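Local structure of aminopentol aminotransferase (Sphingopyxis macrogoltabida, 6HBS) at residues T133-I138 with D186-A191; I138-G143 with V165-Y170. The protein catalyses the pyridoxal 5'-phosphate-dependent deamination of aminopentol, the hydrolysed form of fumonisin B1, to its 2-keto derivative, with pyruvate as the preferred amino-group acceptor. All blocks are in the same frame, centred on the assembly; numbering follows the deposited sequence.

Contact 1. Residues T133-I138 with D186-A191; sequences TGRKTI and DGDIAA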
loop_
_atom_site.group_PDB
_atom_site.type_symbol
_atom_site.label_atom_id
_atom_site.label_comp_id
_atom_site.label_asym_id
_atom_site.label_seq_id
_atom_site.Cartn_x
_atom_site.Cartn_y
_atom_site.Cartn_z
ATOM N N THR A 133 -18.060 -15.499 8.861
ATOM C CA THR A 133 -18.768 -16.759 8.673
ATOM C C THR A 133 -18.237 -17.868 9.573
ATOM O O THR A 133 -18.905 -18.862 9.724
ATOM C CB THR A 133 -18.674 -17.216 7.211
ATOM O OG1 THR A 133 -17.293 -17.437 6.963
ATOM C CG2 THR A 133 -19.266 -16.235 6.239
ATOM N N GLY A 134 -16.983 -17.765 10.030
ATOM C CA GLY A 134 -16.307 -18.870 10.720
ATOM C C GLY A 134 -15.981 -20.023 9.784
ATOM O O GLY A 134 -15.689 -21.102 10.250
ATOM N N ARG A 135 -15.933 -19.769 8.466
ATOM C CA ARG A 135 -15.638 -20.775 7.444
ATOM C C ARG A 135 -14.339 -20.424 6.725
ATOM O O ARG A 135 -13.781 -19.313 6.885
ATOM C CB ARG A 135 -16.758 -20.873 6.409
ATOM C CG ARG A 135 -18.104 -21.222 7.016
ATOM C CD ARG A 135 -19.199 -20.883 6.032
ATOM N NE ARG A 135 -20.523 -20.898 6.626
ATOM C CZ ARG A 135 -21.586 -20.317 6.105
ATOM N NH1 ARG A 135 -22.715 -20.323 6.791
ATOM N NH2 ARG A 135 -21.528 -19.739 4.913
ATOM N N LYS A 136 -13.850 -21.367 5.921
ATOM C CA LYS A 136 -12.516 -21.246 5.378
ATOM C C LYS A 136 -12.497 -20.872 3.889
ATOM O O LYS A 136 -11.535 -20.202 3.463
ATOM C CB LYS A 136 -11.753 -22.552 5.566
ATOM C CG LYS A 136 -11.485 -22.925 7.012
ATOM C CD LYS A 136 -10.680 -24.175 7.114
ATOM C CE LYS A 136 -10.390 -24.582 8.537
ATOM N NZ LYS A 136 -9.581 -25.821 8.552
ATOM N N THR A 137 -13.479 -21.344 3.096
ATOM C CA THR A 137 -13.271 -21.410 1.649
ATOM C C THR A 137 -13.643 -20.079 0.986
ATOM O O THR A 137 -14.746 -19.550 1.138
ATOM C CB THR A 137 -13.986 -22.605 0.990
ATOM O OG1 THR A 137 -13.514 -23.816 1.599
ATOM C CG2 THR A 137 -13.710 -22.652 -0.501
ATOM N N ILE A 138 -12.700 -19.578 0.197
ATOM C CA ILE A 138 -12.912 -18.394 -0.636
ATOM C C ILE A 138 -13.040 -18.850 -2.099
ATOM O O ILE A 138 -12.155 -19.516 -2.612
ATOM C CB ILE A 138 -11.749 -17.397 -0.445
ATOM C CG1 ILE A 138 -11.673 -16.920 1.004
ATOM C CG2 ILE A 138 -11.867 -16.240 -1.418
ATOM C CD1 ILE A 138 -12.762 -15.981 1.432
ATOM N N ASP A 186 -19.374 -27.812 0.476
ATOM C CA ASP A 186 -20.648 -27.576 1.078
ATOM C C ASP A 186 -20.474 -27.177 2.554
ATOM O O ASP A 186 -19.756 -27.841 3.278
ATOM C CB ASP A 186 -21.509 -28.838 1.063
ATOM C CG ASP A 186 -22.949 -28.557 1.412
ATOM O OD1 ASP A 186 -23.626 -27.964 0.572
ATOM O OD2 ASP A 186 -23.366 -28.946 2.512
ATOM N N GLY A 187 -21.124 -26.082 2.965
ATOM C CA GLY A 187 -21.132 -25.608 4.355
ATOM C C GLY A 187 -19.896 -24.780 4.729
ATOM O O GLY A 187 -19.778 -24.306 5.869
ATOM N N ASP A 188 -18.945 -24.607 3.812
ATOM C CA ASP A 188 -17.678 -23.987 4.218
ATOM C C ASP A 188 -17.349 -22.757 3.366
ATOM O O ASP A 188 -16.179 -22.389 3.303
ATOM C CB ASP A 188 -16.527 -24.982 4.147
ATOM C CG ASP A 188 -15.236 -24.458 4.759
ATOM O OD1 ASP A 188 -15.291 -23.853 5.853
ATOM O OD2 ASP A 188 -14.195 -24.636 4.131
ATOM N N ILE A 189 -18.332 -22.147 2.701
ATOM C CA ILE A 189 -17.991 -20.983 1.828
ATOM C C ILE A 189 -18.060 -19.699 2.674
ATOM O O ILE A 189 -19.097 -19.321 3.216
ATOM C CB ILE A 189 -18.867 -20.867 0.570
ATOM C CG1 ILE A 189 -18.886 -22.168 -0.243
ATOM C CG2 ILE A 189 -18.417 -19.663 -0.266
ATOM C CD1 ILE A 189 -17.534 -22.654 -0.649
ATOM N N ALA A 190 -16.921 -19.015 2.743
ATOM C CA ALA A 190 -16.825 -17.738 3.462
ATOM C C ALA A 190 -17.252 -16.597 2.534
ATOM O O ALA A 190 -17.949 -15.665 2.943
ATOM C CB ALA A 190 -15.418 -17.550 3.949
ATOM N N ALA A 191 -16.834 -16.679 1.261
ATOM C CA ALA A 191 -17.128 -15.643 0.291
ATOM C C ALA A 191 -16.965 -16.133 -1.151
ATOM O O ALA A 191 -16.212 -17.082 -1.418
ATOM C CB ALA A 191 -16.214 -14.476 0.530
#
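Thr137 and Ile189 start a parallel pairing that reaches Ile138 and Ala191 with the register shifted by one residue, a beta bulge, while the backbone bonds Thr137 N to Asp188 O and Ala190 N to Thr137 O tie the strand beginnings together. Beside them, the carboxylate of Asp188 takes one backbone N-H and one hydroxyl from the segment 133-138. Its CG is anti to the backbone N (chi1 -171°), and the two oxygens serve consecutive residues opposite: OD1 accepts from Lys136 N at 2.9 Å, OD2 from Thr137 OG1 at 2.7 Å. Both donors lie well above the carboxylate plane, by 41° and 42°, and the Thr137 and Asp188 side chains cross at about a right angle. With both oxygens held from the same segment, the carboxylate has little freedom to turn about CB-CG.

Arg135 reaches past that loop to the start of strand 189-194. Its chain runs extended from CG to NE past Gly187 O, and NH2 gives a nearly straight bond of 3.0 Å to Ile189 O, which lies at the edge of the guanidinium and in its plane. NH1 turns to Thr223 O, so the group bridges two carbonyls. Thr133 OG1 accepts from Arg135 N in an ST turn, also bonds Ala129 O, and rests 3.6 Å from Ala190 CB. The methyl CD1 of Ile138 touches the CB atoms of both Ala190 and Ala191.

Helix 118-133 covers the side of Ile138 and Ala191 through Met126, Arg130 and Ala129. A backbone hydrogen bond between Ala190 and Leu226 joins strand 189-194 to strand 226-230, so it lies between 137-141 and 226-230 in the large sheet.

Contact 2. Residues I138-G143 with V165-Y170; sequences ILCAKG and VHVAYY
Five backbone hydrogen bonds alternate between strand 137-141 and strand 167-170 and their flanks, from Ile138 N to His166 O at 3.0 Å through to Lys142 N to Tyr170 O at 2.9 Å, in unbroken parallel register. Between them lie short CA-H...O contacts, such as Tyr169 CA to Cys140 O at 3.0 Å. At the C-terminal end of the pairing the Lys142 chain bends at chi4 (76°) and its NZ donates to a water that in turn donates to Tyr169 O.

Packing then spreads over both faces. The Tyr170 CG sits between its own N and carbonyl carbon (chi1 63°), and the ring lies over the neighbouring strand: Ala141 CA lies 3.8 Å above the plane of the Tyr170 ring, over its centre, Ala141 CB makes an off-centre CH-pi contact, and Leu139 O meets the ring edge in plane. The hydroxyl is bonded to Phe193 O. An alanine in place of Tyr170 would probably leave Phe193 O without this partner and open a gap over Ala141. On the same face Leu139 CD2 meets Ala168 CB at 3.7 Å; on the other, Cys140 SG lies 4.1 Å from Val167 CG1, and Cys140 CB touches Tyr169 CD1.

Helix 175-184 packs on Leu139 and Tyr170 through Ala181, Phe182, Ser177 and Leu178, whereas Trp151 touches Cys140. Strand 167-170 is the outermost on this side of the sheet within the chain, with strand 189-194 flanking strand 137-141 across from it.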
loop_
_atom_site.group_PDB
_atom_site.type_symbol
_atom_site.label_atom_id
_atom_site.label_comp_id
_atom_site.label_asym_id
_atom_site.label_seq_id
_atom_site.Cartn_x
_atom_site.Cartn_y
_atom_site.Cartn_z
ATOM N N ILE A 138 -12.700 -19.578 0.197
ATOM C CA ILE A 138 -12.912 -18.394 -0.636
ATOM C C ILE A 138 -13.040 -18.850 -2.099
ATOM O O ILE A 138 -12.155 -19.516 -2.612
ATOM C CB ILE A 138 -11.749 -17.397 -0.445
ATOM C CG1 ILE A 138 -11.673 -16.920 1.004
ATOM C CG2 ILE A 138 -11.867 -16.240 -1.418
ATOM C CD1 ILE A 138 -12.762 -15.981 1.432
ATOM N N LEU A 139 -14.150 -18.501 -2.745
ATOM C CA LEU A 139 -14.341 -18.888 -4.159
ATOM C C LEU A 139 -13.914 -17.748 -5.092
ATOM O O LEU A 139 -14.475 -16.651 -5.009
ATOM C CB LEU A 139 -15.808 -19.244 -4.391
ATOM C CG LEU A 139 -16.319 -20.471 -3.624
ATOM C CD1 LEU A 139 -17.767 -20.780 -3.987
ATOM C CD2 LEU A 139 -15.404 -21.656 -3.826
ATOM N N CYS A 140 -12.996 -18.038 -6.016
ATOM C CA CYS A 140 -12.572 -17.063 -7.034
ATOM C C CYS A 140 -12.702 -17.720 -8.416
ATOM O O CYS A 140 -12.703 -18.948 -8.531
ATOM C CB CYS A 140 -11.133 -16.610 -6.794
ATOM S SG CYS A 140 -10.931 -15.810 -5.177
ATOM N N ALA A 141 -12.868 -16.890 -9.446
ATOM C CA ALA A 141 -12.899 -17.338 -10.830
ATOM C C ALA A 141 -11.484 -17.726 -11.253
ATOM O O ALA A 141 -10.527 -17.002 -10.930
ATOM C CB ALA A 141 -13.434 -16.217 -11.691
ATOM N N LYS A 142 -11.343 -18.846 -11.987
ATOM C CA LYS A 142 -10.079 -19.239 -12.581
ATOM C C LYS A 142 -9.526 -18.081 -13.418
ATOM O O LYS A 142 -10.251 -17.511 -14.240
ATOM C CB LYS A 142 -10.232 -20.407 -13.562
ATOM C CG LYS A 142 -10.519 -21.749 -12.930
ATOM C CD LYS A 142 -10.895 -22.843 -13.943
ATOM C CE LYS A 142 -11.417 -24.103 -13.271
ATOM N NZ LYS A 142 -12.815 -23.924 -12.791
ATOM N N GLY A 143 -8.268 -17.732 -13.165
ATOM C CA GLY A 143 -7.529 -16.683 -13.880
ATOM C C GLY A 143 -7.934 -15.259 -13.491
ATOM O O GLY A 143 -7.462 -14.336 -14.106
ATOM N N VAL A 165 -4.547 -22.850 0.090
ATOM C CA VAL A 165 -5.160 -24.174 0.193
ATOM C C VAL A 165 -6.678 -24.033 0.372
ATOM O O VAL A 165 -7.414 -24.933 0.006
ATOM C CB VAL A 165 -4.508 -25.023 1.319
ATOM C CG1 VAL A 165 -4.703 -24.426 2.710
ATOM C CG2 VAL A 165 -5.005 -26.477 1.291
ATOM N N HIS A 166 -7.149 -22.905 0.927
ATOM C CA HIS A 166 -8.578 -22.692 1.159
ATOM C C HIS A 166 -9.133 -21.627 0.202
ATOM O O HIS A 166 -10.060 -20.939 0.538
ATOM C CB HIS A 166 -8.847 -22.369 2.640
ATOM C CG HIS A 166 -8.657 -23.564 3.512
ATOM N ND1 HIS A 166 -9.427 -24.715 3.345
ATOM C CD2 HIS A 166 -7.760 -23.834 4.485
ATOM C CE1 HIS A 166 -9.016 -25.631 4.222
ATOM N NE2 HIS A 166 -7.989 -25.122 4.919
ATOM N N VAL A 167 -8.558 -21.534 -0.990
ATOM C CA VAL A 167 -9.137 -20.816 -2.122
ATOM C C VAL A 167 -9.538 -21.883 -3.139
ATOM O O VAL A 167 -8.721 -22.724 -3.452
ATOM C CB VAL A 167 -8.138 -19.833 -2.764
ATOM C CG1 VAL A 167 -8.772 -19.040 -3.907
ATOM C CG2 VAL A 167 -7.527 -18.924 -1.698
ATOM N N ALA A 168 -10.778 -21.834 -3.599
ATOM C CA ALA A 168 -11.268 -22.755 -4.621
ATOM C C ALA A 168 -11.837 -21.945 -5.787
ATOM O O ALA A 168 -12.133 -20.777 -5.627
ATOM C CB ALA A 168 -12.295 -23.707 -4.047
ATOM N N TYR A 169 -12.032 -22.605 -6.935
ATOM C CA TYR A 169 -12.196 -21.883 -8.197
ATOM C C TYR A 169 -13.467 -22.344 -8.895
ATOM O O TYR A 169 -13.920 -23.505 -8.712
ATOM C CB TYR A 169 -10.942 -22.023 -9.049
ATOM C CG TYR A 169 -9.692 -21.515 -8.370
ATOM C CD1 TYR A 169 -9.399 -20.159 -8.300
ATOM C CD2 TYR A 169 -8.829 -22.394 -7.738
ATOM C CE1 TYR A 169 -8.261 -19.700 -7.647
ATOM C CE2 TYR A 169 -7.697 -21.953 -7.069
ATOM C CZ TYR A 169 -7.403 -20.602 -7.034
ATOM O OH TYR A 169 -6.288 -20.184 -6.365
ATOM N N TYR A 170 -14.050 -21.410 -9.652
ATOM C CA TYR A 170 -15.170 -21.648 -10.546
ATOM C C TYR A 170 -14.831 -20.978 -11.888
ATOM O O TYR A 170 -13.892 -20.190 -11.969
ATOM C CB TYR A 170 -16.481 -21.115 -9.956
ATOM C CG TYR A 170 -16.503 -19.613 -9.756
ATOM C CD1 TYR A 170 -16.058 -19.017 -8.580
ATOM C CD2 TYR A 170 -16.922 -18.775 -10.764
ATOM C CE1 TYR A 170 -16.054 -17.638 -8.416
ATOM C CE2 TYR A 170 -16.938 -17.397 -10.619
ATOM C CZ TYR A 170 -16.497 -16.818 -9.444
ATOM O OH TYR A 170 -16.481 -15.438 -9.350
HETATM O O HOH W 1 -14.443 -25.230 -11.087
#

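Overall arrangement
The two contacts show one strand paired along both of its edges: strand 137-141 lies between 189-194, which it meets in contact 1, and 167-170, which it meets in contact 2. Their centres are 12 Å apart and they share Ile138. Along the chain contact 2 is nested inside the loop that contact 1 closes, and helix 175-184 links the outer strand back to 189-194, a beta-alpha-beta crossover that skips over strand 137-141. Ala191 O and Leu139 N, 2.8 Å apart in a probable hydrogen bond, join the two directly. Together they build one margin of the seven-stranded mixed sheet of this class-III aminotransferase, away from the annotated sites, with the Cys140 side chain about 10 Å from a bound pyridoxal phosphate.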